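Local coordinates for mevalonate kinase (Staphylococcus aureus, PDB 2X7I), which probably catalyses the ATP-dependent phosphorylation of mevalonate to phosphomevalonate, a step that supplies isoprenoid precursors, at residues 14-19 and 144-149; 107-112 and 150-155; 165-170 and 219-224; 227-232 and 277-282. All coordinates share one frame; numbering follows the deposited sequence.

Overall arrangement
The four contacts run from the N-terminal to the C-terminal half of a GHMP-kinase fold. Interactions 1 and 2 share helix 145-153, and their centres lie 11 Å apart; the first faces the pocket where a citrate sits about 3 Å from the K14 side chain, consistent with the active-site cleft, whereas the second packs that helix on helix 103-119. Interaction 3, 14 Å from interaction 1 between centres, ties the chain leaving the N-terminal sheet to helix 203-222. Interaction 4 adjoins it, with V220 CG2 3.3 Å from A228 CB, and also meets interaction 1, where I18 CD1 lies 3.7 Å from I232 CG2. Interactions 2 and 4 stay about 13 Å apart at their nearest atoms.

Interaction 1: residues 14-19 and 144-149; sequences KIILIG and SGIDTQ
K14, near the end of strand 6-16, pairs with D147 in the first turn of helix 145-153, a strand-to-helix salt bridge buried in the GHMP-kinase fold. The charged contact is a single bond: K14 NZ donates to D147 OD2 at 2.9 Å. It reaches that oxygen from above the carboxylate, 47° out of its plane. The lysine does more than touch with its nitrogen. Its chain bends at chi2 and then passes obliquely across the acid, so that K14 CD lies 3.4 Å from D147 CG and K14 CE 3.2 Å from D147 OD1. NZ has a second partner in the backbone O of G100, within the glycine-rich segment that GHMP kinases use for phosphate binding. A citrate, probably from crystallisation, lies close to the same nitrogen, consistent with a pocket suited to an anionic ligand.

The apolar part is slight. I16 CD1 meets I146 CD1 at 4.5 Å, and both isoleucines also rest on A31, so strand 29-45 is shared by the two sides.

The start of the helix is capped. S144 occupies the N-cap, and its side chain accepts a weak bond from the backbone of D147, whose CG stands beside its own N; this chi1 of -64° brings the carboxylate within reach of K14. E136 of helix 125-140 also bonds to S144 N and to T148 OG1. The capping bond spans 3.5 Å from D147 N to S144 OG, with an N-H...O angle of 155°.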
loop_
_atom_site.group_PDB
_atom_site.type_symbol
_atom_site.label_atom_id
_atom_site.label_comp_id
_atom_site.label_asym_id
_atom_site.label_seq_id
_atom_site.Cartn_x
_atom_site.Cartn_y
_atom_site.Cartn_z
ATOM N N LYS A 14 -1.706 -1.658 0.095
ATOM C CA LYS A 14 -2.486 -1.187 -1.055
ATOM C C LYS A 14 -1.669 -0.233 -1.926
ATOM O O LYS A 14 -0.710 0.376 -1.459
ATOM C CB LYS A 14 -3.792 -0.542 -0.583
ATOM C CG LYS A 14 -3.876 0.959 -0.671
ATOM C CD LYS A 14 -2.919 1.697 0.255
ATOM C CE LYS A 14 -2.605 3.068 -0.332
ATOM N NZ LYS A 14 -1.847 3.960 0.569
ATOM N N ILE A 15 -2.054 -0.111 -3.192
ATOM C CA ILE A 15 -1.434 0.867 -4.088
ATOM C C ILE A 15 -2.494 1.758 -4.704
ATOM O O ILE A 15 -3.550 1.288 -5.109
ATOM C CB ILE A 15 -0.610 0.194 -5.218
ATOM C CG1 ILE A 15 0.430 -0.754 -4.613
ATOM C CG2 ILE A 15 0.060 1.259 -6.102
ATOM C CD1 ILE A 15 1.758 -0.796 -5.347
ATOM N N ILE A 16 -2.213 3.058 -4.735
ATOM C CA ILE A 16 -2.999 3.997 -5.511
ATOM C C ILE A 16 -2.385 3.951 -6.899
ATOM O O ILE A 16 -1.310 4.507 -7.125
ATOM C CB ILE A 16 -2.927 5.436 -4.942
ATOM C CG1 ILE A 16 -3.390 5.493 -3.475
ATOM C CG2 ILE A 16 -3.768 6.378 -5.779
ATOM C CD1 ILE A 16 -4.811 5.001 -3.241
ATOM N N LEU A 17 -3.039 3.242 -7.815
ATOM C CA LEU A 17 -2.549 3.127 -9.185
ATOM C C LEU A 17 -2.490 4.494 -9.853
ATOM O O LEU A 17 -1.500 4.836 -10.501
ATOM C CB LEU A 17 -3.457 2.216 -9.999
ATOM C CG LEU A 17 -3.367 0.712 -9.729
ATOM C CD1 LEU A 17 -4.271 -0.002 -10.723
ATOM C CD2 LEU A 17 -1.948 0.190 -9.836
ATOM N N ILE A 18 -3.569 5.260 -9.692
ATOM C CA ILE A 18 -3.679 6.614 -10.226
ATOM C C ILE A 18 -4.427 7.414 -9.182
ATOM O O ILE A 18 -5.417 6.933 -8.624
ATOM C CB ILE A 18 -4.497 6.671 -11.520
ATOM C CG1 ILE A 18 -4.040 5.618 -12.516
ATOM C CG2 ILE A 18 -4.402 8.044 -12.172
ATOM C CD1 ILE A 18 -5.153 5.188 -13.465
ATOM N N GLY A 19 -3.958 8.631 -8.929
ATOM C CA GLY A 19 -4.557 9.496 -7.922
ATOM C C GLY A 19 -3.514 9.995 -6.950
ATOM O O GLY A 19 -2.400 9.473 -6.904
ATOM N N SER A 144 -7.312 6.146 7.004
ATOM C CA SER A 144 -7.435 6.239 5.563
ATOM C C SER A 144 -8.589 5.342 5.149
ATOM O O SER A 144 -8.457 4.125 5.135
ATOM C CB SER A 144 -6.129 5.843 4.875
ATOM O OG SER A 144 -6.268 5.939 3.461
ATOM N N GLY A 145 -9.733 5.955 4.867
ATOM C CA GLY A 145 -10.919 5.223 4.449
ATOM C C GLY A 145 -10.697 4.372 3.208
ATOM O O GLY A 145 -11.109 3.207 3.160
ATOM N N ILE A 146 -10.047 4.950 2.202
ATOM C CA ILE A 146 -9.809 4.221 0.953
ATOM C C ILE A 146 -8.870 3.023 1.158
ATOM O O ILE A 146 -9.142 1.942 0.646
ATOM C CB ILE A 146 -9.298 5.149 -0.188
ATOM C CG1 ILE A 146 -9.321 4.400 -1.522
ATOM C CG2 ILE A 146 -7.893 5.684 0.105
ATOM C CD1 ILE A 146 -9.242 5.313 -2.765
ATOM N N ASP A 147 -7.788 3.219 1.917
ATOM C CA ASP A 147 -6.807 2.159 2.171
ATOM C C ASP A 147 -7.472 1.013 2.936
ATOM O O ASP A 147 -7.361 -0.136 2.544
ATOM C CB ASP A 147 -5.609 2.665 2.987
ATOM C CG ASP A 147 -4.775 3.739 2.265
ATOM O OD1 ASP A 147 -5.185 4.241 1.190
ATOM O OD2 ASP A 147 -3.689 4.090 2.803
ATOM N N THR A 148 -8.187 1.332 4.005
ATOM C CA THR A 148 -8.818 0.306 4.820
ATOM C C THR A 148 -9.883 -0.489 4.039
ATOM O O THR A 148 -9.946 -1.711 4.133
ATOM C CB THR A 148 -9.449 0.894 6.100
ATOM O OG1 THR A 148 -8.470 1.667 6.806
ATOM C CG2 THR A 148 -9.966 -0.220 7.006
ATOM N N GLN A 149 -10.713 0.207 3.278
ATOM C CA GLN A 149 -11.749 -0.460 2.499
ATOM C C GLN A 149 -11.149 -1.331 1.386
ATOM O O GLN A 149 -11.589 -2.455 1.177
ATOM C CB GLN A 149 -12.745 0.561 1.934
ATOM C CG GLN A 149 -13.793 -0.018 0.976
ATOM C CD GLN A 149 -14.670 -1.101 1.595
ATOM O OE1 GLN A 149 -14.671 -1.296 2.809
ATOM N NE2 GLN A 149 -15.439 -1.803 0.749
#

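Interaction 2: residues 107-112 and 150-155; sequences VAVAFV and TIVSGK
S153 OG is held by two backbone groups at the end of helix 145-153, just beyond I151 and V152, the residues that pack on V109 of helix 103-119. The hydroxyl accepts from K155 N at 3.2 Å, which makes an ST turn, and is also hydrogen-bonded to the carbonyl O of Q149 one helical turn back. G154, with a positive phi of 67°, lets the chain leave the helix here. These bonds lie where the helix stops, while the contact with the other helix is wholly apolar.

This is helix-on-helix packing inside the N-terminal domain of the GHMP-kinase fold. V109 and V152 come nearest in the backbone, their CA atoms 7.4 Å apart, and no hydrogen bond crosses the gap. On the first helix V109 CG2, beside the valine's own backbone N, makes the shortest contacts. V109 CG1, set anti to that N (chi1 172°), is hardly farther from the second helix, at 4.2 Å from I151 CG2. The second helix offers two methyls from successive residues: I151 CG2 is anti to its backbone N, whereas V152 CG2 lies beside its own.

Neighbouring elements close the site: V109 and I151 both touch S11 of strand 6-16, whereas V152 leans on K125 and I129 of helix 125-140. V109 CG2 meets the pair almost evenly, at 4.1 Å from I151 CG2 and 4.0 Å from V152 CG2.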
loop_
_atom_site.group_PDB
_atom_site.type_symbol
_atom_site.label_atom_id
_atom_site.label_comp_id
_atom_site.label_asym_id
_atom_site.label_seq_id
_atom_site.Cartn_x
_atom_site.Cartn_y
_atom_site.Cartn_z
ATOM N N VAL A 107 -0.974 -2.558 9.188
ATOM C CA VAL A 107 -0.724 -2.847 10.594
ATOM C C VAL A 107 -2.042 -2.870 11.374
ATOM O O VAL A 107 -2.288 -3.788 12.173
ATOM C CB VAL A 107 0.277 -1.817 11.220
ATOM C CG1 VAL A 107 0.324 -1.927 12.733
ATOM C CG2 VAL A 107 1.687 -2.031 10.656
ATOM N N ALA A 108 -2.905 -1.892 11.112
ATOM C CA ALA A 108 -4.159 -1.775 11.849
ATOM C C ALA A 108 -5.112 -2.930 11.553
ATOM O O ALA A 108 -5.734 -3.455 12.462
ATOM C CB ALA A 108 -4.825 -0.447 11.573
ATOM N N VAL A 109 -5.234 -3.312 10.288
ATOM C CA VAL A 109 -6.077 -4.446 9.900
ATOM C C VAL A 109 -5.531 -5.768 10.484
ATOM O O VAL A 109 -6.302 -6.585 10.992
ATOM C CB VAL A 109 -6.218 -4.539 8.366
ATOM C CG1 VAL A 109 -6.926 -5.836 7.941
ATOM C CG2 VAL A 109 -6.978 -3.314 7.840
ATOM N N ALA A 110 -4.211 -5.951 10.418
ATOM C CA ALA A 110 -3.546 -7.121 10.971
ATOM C C ALA A 110 -3.701 -7.182 12.487
ATOM O O ALA A 110 -4.017 -8.237 13.051
ATOM C CB ALA A 110 -2.089 -7.112 10.598
ATOM N N PHE A 111 -3.485 -6.052 13.149
ATOM C CA PHE A 111 -3.579 -6.013 14.600
ATOM C C PHE A 111 -5.001 -6.309 15.105
ATOM O O PHE A 111 -5.174 -7.022 16.108
ATOM C CB PHE A 111 -3.096 -4.683 15.165
ATOM C CG PHE A 111 -3.107 -4.648 16.650
ATOM C CD1 PHE A 111 -2.052 -5.178 17.370
ATOM C CD2 PHE A 111 -4.193 -4.149 17.333
ATOM C CE1 PHE A 111 -2.077 -5.189 18.757
ATOM C CE2 PHE A 111 -4.222 -4.159 18.713
ATOM C CZ PHE A 111 -3.166 -4.675 19.426
ATOM N N VAL A 112 -6.004 -5.755 14.424
ATOM C CA VAL A 112 -7.397 -5.963 14.817
ATOM C C VAL A 112 -7.805 -7.418 14.609
ATOM O O VAL A 112 -8.447 -8.001 15.465
ATOM C CB VAL A 112 -8.367 -5.053 14.051
ATOM C CG1 VAL A 112 -9.816 -5.510 14.290
ATOM C CG2 VAL A 112 -8.177 -3.602 14.471
ATOM N N THR A 150 -10.135 -0.829 0.688
ATOM C CA THR A 150 -9.476 -1.617 -0.360
ATOM C C THR A 150 -8.851 -2.874 0.235
ATOM O O THR A 150 -9.039 -3.969 -0.286
ATOM C CB THR A 150 -8.387 -0.800 -1.085
ATOM O OG1 THR A 150 -8.959 0.409 -1.608
ATOM C CG2 THR A 150 -7.766 -1.605 -2.212
ATOM N N ILE A 151 -8.130 -2.711 1.337
ATOM C CA ILE A 151 -7.472 -3.823 2.017
ATOM C C ILE A 151 -8.460 -4.871 2.553
ATOM O O ILE A 151 -8.324 -6.052 2.251
ATOM C CB ILE A 151 -6.570 -3.321 3.170
ATOM C CG1 ILE A 151 -5.339 -2.610 2.606
ATOM C CG2 ILE A 151 -6.095 -4.476 4.040
ATOM C CD1 ILE A 151 -4.560 -1.880 3.662
ATOM N N VAL A 152 -9.451 -4.438 3.325
ATOM C CA VAL A 152 -10.421 -5.347 3.936
ATOM C C VAL A 152 -11.264 -6.096 2.904
ATOM O O VAL A 152 -11.357 -7.325 2.949
ATOM C CB VAL A 152 -11.343 -4.607 4.919
ATOM C CG1 VAL A 152 -12.472 -5.509 5.377
ATOM C CG2 VAL A 152 -10.538 -4.137 6.107
ATOM N N SER A 153 -11.854 -5.357 1.969
ATOM C CA SER A 153 -12.657 -5.955 0.892
ATOM C C SER A 153 -11.848 -6.833 -0.065
ATOM O O SER A 153 -12.388 -7.738 -0.678
ATOM C CB SER A 153 -13.356 -4.864 0.079
ATOM O OG SER A 153 -12.413 -4.071 -0.649
ATOM N N GLY A 154 -10.558 -6.554 -0.213
ATOM C CA GLY A 154 -9.740 -7.231 -1.224
ATOM C C GLY A 154 -10.149 -6.872 -2.651
ATOM O O GLY A 154 -9.885 -7.626 -3.597
ATOM N N LYS A 155 -10.797 -5.719 -2.803
ATOM C CA LYS A 155 -11.289 -5.264 -4.100
ATOM C C LYS A 155 -10.795 -3.848 -4.412
ATOM O O LYS A 155 -10.442 -3.093 -3.488
ATOM C CB LYS A 155 -12.807 -5.305 -4.098
ATOM C CG LYS A 155 -13.376 -6.718 -4.056
ATOM C CD LYS A 155 -14.805 -6.723 -3.522
ATOM C CE LYS A 155 -15.460 -8.093 -3.674
ATOM N NZ LYS A 155 -14.552 -9.181 -3.203
#

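Interaction 3: residues 165-170 and 219-224; sequences ETLKTL and DVIEHH
L167 lays its two methyls over the last turn of helix 203-222, with CD1 on I221 and CD2 on E222. The residues around it form the connection that leaves strand 163-166, at the edge of the N-terminal sheet, and leads to the C-terminal half of the GHMP-kinase fold, so the contact fastens this connection to a helix of that half. L167 CD1 is 3.9 Å from I221 CG2, and the two side chains run nearly perpendicular to each other.

Three residues further on, L170 reaches the same methyl. Its CG stands anti to its backbone N (chi1 -166°), and CD1 comes to 3.8 Å from I221 CG2. The isoleucine methyl is therefore flanked by two leucines, whose CD1 atoms subtend about 120° at it. L170 also touches V32 and I221 touches I30, both of strand 29-45, so this apolar cluster continues onto the large sheet.

On the other branch of L167, E222 extends beyond CG across the side of the leucine, and its OE2 lies 3.7 Å from L167 CD2, a van der Waals contact of a carboxylate with a methyl. No hydrogen bond links the two segments.

The helix ends in a Schellman motif with H224 as the C-prime residue: K225 N bonds to V220 O, and H224 N to I221 O at 3.2 Å. The H224 ring carries E222 O over one face, 3.7 Å above the plane and displaced toward its rim.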
loop_
_atom_site.group_PDB
_atom_site.type_symbol
_atom_site.label_atom_id
_atom_site.label_comp_id
_atom_site.label_asym_id
_atom_site.label_seq_id
_atom_site.Cartn_x
_atom_site.Cartn_y
_atom_site.Cartn_z
ATOM N N GLU A 165 -17.044 3.951 -5.337
ATOM C CA GLU A 165 -17.538 2.588 -5.563
ATOM C C GLU A 165 -16.459 1.564 -5.257
ATOM O O GLU A 165 -15.266 1.863 -5.320
ATOM C CB GLU A 165 -17.984 2.391 -7.016
ATOM C CG GLU A 165 -18.926 3.457 -7.569
ATOM C CD GLU A 165 -20.270 3.507 -6.860
ATOM O OE1 GLU A 165 -20.915 4.585 -6.881
ATOM O OE2 GLU A 165 -20.685 2.470 -6.290
ATOM N N THR A 166 -16.895 0.353 -4.936
ATOM C CA THR A 166 -15.999 -0.784 -4.781
ATOM C C THR A 166 -16.211 -1.678 -5.979
ATOM O O THR A 166 -17.325 -2.107 -6.239
ATOM C CB THR A 166 -16.286 -1.554 -3.486
ATOM O OG1 THR A 166 -15.910 -0.744 -2.367
ATOM C CG2 THR A 166 -15.497 -2.864 -3.451
ATOM N N LEU A 167 -15.147 -1.932 -6.730
ATOM C CA LEU A 167 -15.262 -2.715 -7.962
ATOM C C LEU A 167 -15.179 -4.214 -7.653
ATOM O O LEU A 167 -15.035 -4.613 -6.493
ATOM C CB LEU A 167 -14.168 -2.306 -8.956
ATOM C CG LEU A 167 -14.013 -0.802 -9.252
ATOM C CD1 LEU A 167 -12.910 -0.560 -10.276
ATOM C CD2 LEU A 167 -15.325 -0.176 -9.730
ATOM N N LYS A 168 -15.282 -5.040 -8.688
ATOM C CA LYS A 168 -15.085 -6.479 -8.539
ATOM C C LYS A 168 -13.590 -6.781 -8.457
ATOM O O LYS A 168 -12.766 -5.932 -8.804
ATOM C CB LYS A 168 -15.740 -7.228 -9.703
ATOM C CG LYS A 168 -17.256 -7.152 -9.660
ATOM C CD LYS A 168 -17.905 -7.183 -11.048
ATOM C CE LYS A 168 -18.446 -8.542 -11.401
ATOM N NZ LYS A 168 -19.251 -8.488 -12.652
ATOM N N THR A 169 -13.246 -7.985 -7.992
ATOM C CA THR A 169 -11.843 -8.388 -7.806
ATOM C C THR A 169 -10.972 -8.039 -9.019
ATOM O O THR A 169 -11.399 -8.182 -10.157
ATOM C CB THR A 169 -11.727 -9.915 -7.513
ATOM O OG1 THR A 169 -12.181 -10.180 -6.183
ATOM C CG2 THR A 169 -10.282 -10.402 -7.633
ATOM N N LEU A 170 -9.751 -7.584 -8.765
ATOM C CA LEU A 170 -8.860 -7.159 -9.842
ATOM C C LEU A 170 -8.457 -8.337 -10.726
ATOM O O LEU A 170 -7.996 -9.377 -10.245
ATOM C CB LEU A 170 -7.608 -6.458 -9.291
ATOM C CG LEU A 170 -6.792 -5.681 -10.345
ATOM C CD1 LEU A 170 -7.633 -4.593 -11.007
ATOM C CD2 LEU A 170 -5.528 -5.092 -9.747
ATOM N N ASP A 219 -13.165 2.139 -16.147
ATOM C CA ASP A 219 -13.731 1.300 -17.210
ATOM C C ASP A 219 -12.723 0.263 -17.709
ATOM O O ASP A 219 -13.046 -0.917 -17.847
ATOM C CB ASP A 219 -14.229 2.162 -18.375
ATOM C CG ASP A 219 -15.591 2.777 -18.103
ATOM O OD1 ASP A 219 -15.646 4.003 -17.838
ATOM O OD2 ASP A 219 -16.600 2.029 -18.147
ATOM N N VAL A 220 -11.504 0.721 -17.967
ATOM C CA VAL A 220 -10.400 -0.150 -18.366
ATOM C C VAL A 220 -10.207 -1.331 -17.404
ATOM O O VAL A 220 -9.960 -2.446 -17.833
ATOM C CB VAL A 220 -9.088 0.673 -18.484
ATOM C CG1 VAL A 220 -7.856 -0.181 -18.220
ATOM C CG2 VAL A 220 -9.024 1.354 -19.854
ATOM N N ILE A 221 -10.332 -1.075 -16.105
ATOM C CA ILE A 221 -10.193 -2.122 -15.089
ATOM C C ILE A 221 -11.417 -3.032 -15.047
ATOM O O ILE A 221 -11.286 -4.249 -14.949
ATOM C CB ILE A 221 -9.907 -1.491 -13.691
ATOM C CG1 ILE A 221 -8.417 -1.169 -13.577
ATOM C CG2 ILE A 221 -10.339 -2.417 -12.559
ATOM C CD1 ILE A 221 -8.114 0.071 -12.788
ATOM N N GLU A 222 -12.605 -2.439 -15.131
ATOM C CA GLU A 222 -13.850 -3.212 -15.181
ATOM C C GLU A 222 -13.922 -4.170 -16.379
ATOM O O GLU A 222 -14.612 -5.196 -16.316
ATOM C CB GLU A 222 -15.052 -2.268 -15.224
ATOM C CG GLU A 222 -15.317 -1.534 -13.914
ATOM C CD GLU A 222 -16.104 -0.245 -14.101
ATOM O OE1 GLU A 222 -16.932 -0.164 -15.030
ATOM O OE2 GLU A 222 -15.900 0.694 -13.314
ATOM N N HIS A 223 -13.230 -3.833 -17.469
ATOM C CA HIS A 223 -13.288 -4.634 -18.698
ATOM C C HIS A 223 -11.962 -5.363 -18.989
ATOM O O HIS A 223 -11.759 -5.900 -20.087
ATOM C CB HIS A 223 -13.746 -3.760 -19.879
ATOM C CG HIS A 223 -15.045 -3.054 -19.629
ATOM N ND1 HIS A 223 -16.219 -3.727 -19.355
ATOM C CD2 HIS A 223 -15.356 -1.737 -19.598
ATOM C CE1 HIS A 223 -17.193 -2.855 -19.165
ATOM N NE2 HIS A 223 -16.697 -1.640 -19.307
ATOM N N HIS A 224 -11.080 -5.377 -17.987
ATOM C CA HIS A 224 -9.888 -6.230 -17.971
ATOM C C HIS A 224 -8.919 -5.946 -19.120
ATOM O O HIS A 224 -8.375 -6.870 -19.717
ATOM C CB HIS A 224 -10.289 -7.714 -17.969
ATOM C CG HIS A 224 -11.376 -8.041 -16.995
ATOM N ND1 HIS A 224 -11.219 -7.908 -15.632
ATOM C CD2 HIS A 224 -12.642 -8.485 -17.187
ATOM C CE1 HIS A 224 -12.338 -8.263 -15.025
ATOM N NE2 HIS A 224 -13.218 -8.613 -15.947
#

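Interaction 4: residues 227-232 and 277-282; sequences EALADI and LLLAKD
L279, on strand 276-280, points its CB at L229 and A230 of helix 226-243. The beta carbon itself stays back, with L279 CB 5.3 Å from A230 CA. From there CG is placed beside the backbone N (chi1 -65°), which carries L279 CG only slightly nearer, to 5.0 Å from A230 CA. The two methyls then part. CD1 continues to the helix and makes the whole close contact: L279 CD1 lies 3.8 Å from A230 CA and 3.9 Å from A230 N, pressing on the backbone between two residues, with L229 C at 4.1 Å from the same methyl. Side chains flank this footing, since A230 CB is 4.2 Å and L229 CG 4.4 Å from L279 CD1. The short alanine side chain thus allows the leucine tip to rest on the helix backbone itself. L279 CD2 diverges and keeps 5.2 Å from L229 CD2. No hydrogen bond joins the segments, so the contact rests on apolar packing alone.

Within the C-terminal domain of the GHMP-kinase fold, L279 belongs to a four-stranded antiparallel sheet, where it touches M176 of the adjacent strand 175-180. F226 and F233 of helix 226-243 also touch it. That helix meets helix 203-222 through L229 against V220, so it packs against both the sheet and the preceding helix.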
loop_
_atom_site.group_PDB
_atom_site.type_symbol
_atom_site.label_atom_id
_atom_site.label_comp_id
_atom_site.label_asym_id
_atom_site.label_seq_id
_atom_site.Cartn_x
_atom_site.Cartn_y
_atom_site.Cartn_z
ATOM N N GLU A 227 -3.564 -3.483 -21.913
ATOM C CA GLU A 227 -3.003 -2.527 -22.881
ATOM C C GLU A 227 -3.489 -1.086 -22.654
ATOM O O GLU A 227 -2.693 -0.135 -22.707
ATOM C CB GLU A 227 -3.270 -2.967 -24.336
ATOM C CG GLU A 227 -4.736 -3.363 -24.696
ATOM C CD GLU A 227 -5.580 -2.237 -25.315
ATOM O OE1 GLU A 227 -6.605 -2.559 -25.967
ATOM O OE2 GLU A 227 -5.233 -1.046 -25.164
ATOM N N ALA A 228 -4.783 -0.926 -22.394
ATOM C CA ALA A 228 -5.350 0.400 -22.160
ATOM C C ALA A 228 -4.836 1.004 -20.852
ATOM O O ALA A 228 -4.584 2.205 -20.778
ATOM C CB ALA A 228 -6.857 0.343 -22.161
ATOM N N LEU A 229 -4.676 0.179 -19.820
ATOM C CA LEU A 229 -4.073 0.654 -18.572
ATOM C C LEU A 229 -2.623 1.082 -18.805
ATOM O O LEU A 229 -2.159 2.044 -18.203
ATOM C CB LEU A 229 -4.146 -0.406 -17.464
ATOM C CG LEU A 229 -3.792 0.107 -16.062
ATOM C CD1 LEU A 229 -4.749 1.207 -15.595
ATOM C CD2 LEU A 229 -3.757 -1.029 -15.056
ATOM N N ALA A 230 -1.912 0.370 -19.672
ATOM C CA ALA A 230 -0.567 0.775 -20.083
ATOM C C ALA A 230 -0.575 2.171 -20.740
ATOM O O ALA A 230 0.212 3.049 -20.380
ATOM C CB ALA A 230 0.026 -0.266 -21.037
ATOM N N ASP A 231 -1.482 2.370 -21.689
ATOM C CA ASP A 231 -1.695 3.678 -22.300
ATOM C C ASP A 231 -1.901 4.747 -21.217
ATOM O O ASP A 231 -1.183 5.747 -21.173
ATOM C CB ASP A 231 -2.893 3.607 -23.249
ATOM C CG ASP A 231 -3.279 4.955 -23.832
ATOM O OD1 ASP A 231 -2.522 5.937 -23.694
ATOM O OD2 ASP A 231 -4.362 5.029 -24.441
ATOM N N ILE A 232 -2.858 4.507 -20.328
ATOM C CA ILE A 232 -3.182 5.441 -19.245
ATOM C C ILE A 232 -1.981 5.738 -18.342
ATOM O O ILE A 232 -1.751 6.890 -17.993
ATOM C CB ILE A 232 -4.394 4.929 -18.413
ATOM C CG1 ILE A 232 -5.670 5.033 -19.260
ATOM C CG2 ILE A 232 -4.553 5.712 -17.128
ATOM C CD1 ILE A 232 -6.839 4.276 -18.706
ATOM N N LEU A 277 5.754 2.472 -10.546
ATOM C CA LEU A 277 4.991 1.322 -11.013
ATOM C C LEU A 277 5.319 1.061 -12.489
ATOM O O LEU A 277 5.130 1.946 -13.326
ATOM C CB LEU A 277 3.489 1.581 -10.843
ATOM C CG LEU A 277 3.031 2.170 -9.499
ATOM C CD1 LEU A 277 1.561 2.547 -9.524
ATOM C CD2 LEU A 277 3.308 1.206 -8.366
ATOM N N LEU A 278 5.814 -0.137 -12.800
ATOM C CA LEU A 278 6.119 -0.514 -14.188
ATOM C C LEU A 278 5.277 -1.718 -14.593
ATOM O O LEU A 278 5.144 -2.667 -13.827
ATOM C CB LEU A 278 7.608 -0.854 -14.365
ATOM C CG LEU A 278 8.609 0.241 -13.965
ATOM C CD1 LEU A 278 10.051 -0.282 -13.987
ATOM C CD2 LEU A 278 8.461 1.445 -14.865
ATOM N N LEU A 279 4.724 -1.675 -15.803
ATOM C CA LEU A 279 3.844 -2.723 -16.285
ATOM C C LEU A 279 4.594 -3.657 -17.226
ATOM O O LEU A 279 5.280 -3.212 -18.142
ATOM C CB LEU A 279 2.625 -2.115 -16.986
ATOM C CG LEU A 279 1.665 -1.285 -16.124
ATOM C CD1 LEU A 279 0.386 -0.991 -16.895
ATOM C CD2 LEU A 279 1.328 -1.985 -14.805
ATOM N N ALA A 280 4.469 -4.957 -16.970
ATOM C CA ALA A 280 5.106 -5.992 -17.780
ATOM C C ALA A 280 4.043 -6.996 -18.165
ATOM O O ALA A 280 3.088 -7.202 -17.419
ATOM C CB ALA A 280 6.204 -6.671 -17.002
ATOM N N LYS A 281 4.216 -7.614 -19.330
ATOM C CA LYS A 281 3.238 -8.552 -19.868
ATOM C C LYS A 281 3.282 -9.918 -19.175
ATOM O O LYS A 281 2.247 -10.579 -19.052
ATOM C CB LYS A 281 3.453 -8.742 -21.377
ATOM C CG LYS A 281 3.281 -7.464 -22.192
ATOM C CD LYS A 281 3.538 -7.702 -23.690
ATOM C CE LYS A 281 2.961 -6.583 -24.558
ATOM N NZ LYS A 281 2.980 -6.950 -26.020
ATOM N N ASP A 282 4.472 -10.348 -18.750
ATOM C CA ASP A 282 4.644 -11.691 -18.182
ATOM C C ASP A 282 5.665 -11.705 -17.056
ATOM O O ASP A 282 6.377 -10.713 -16.840
ATOM C CB ASP A 282 5.012 -12.710 -19.278
ATOM C CG ASP A 282 6.342 -12.407 -19.969
ATOM O OD1 ASP A 282 7.235 -11.787 -19.357
ATOM O OD2 ASP A 282 6.500 -12.818 -21.138
#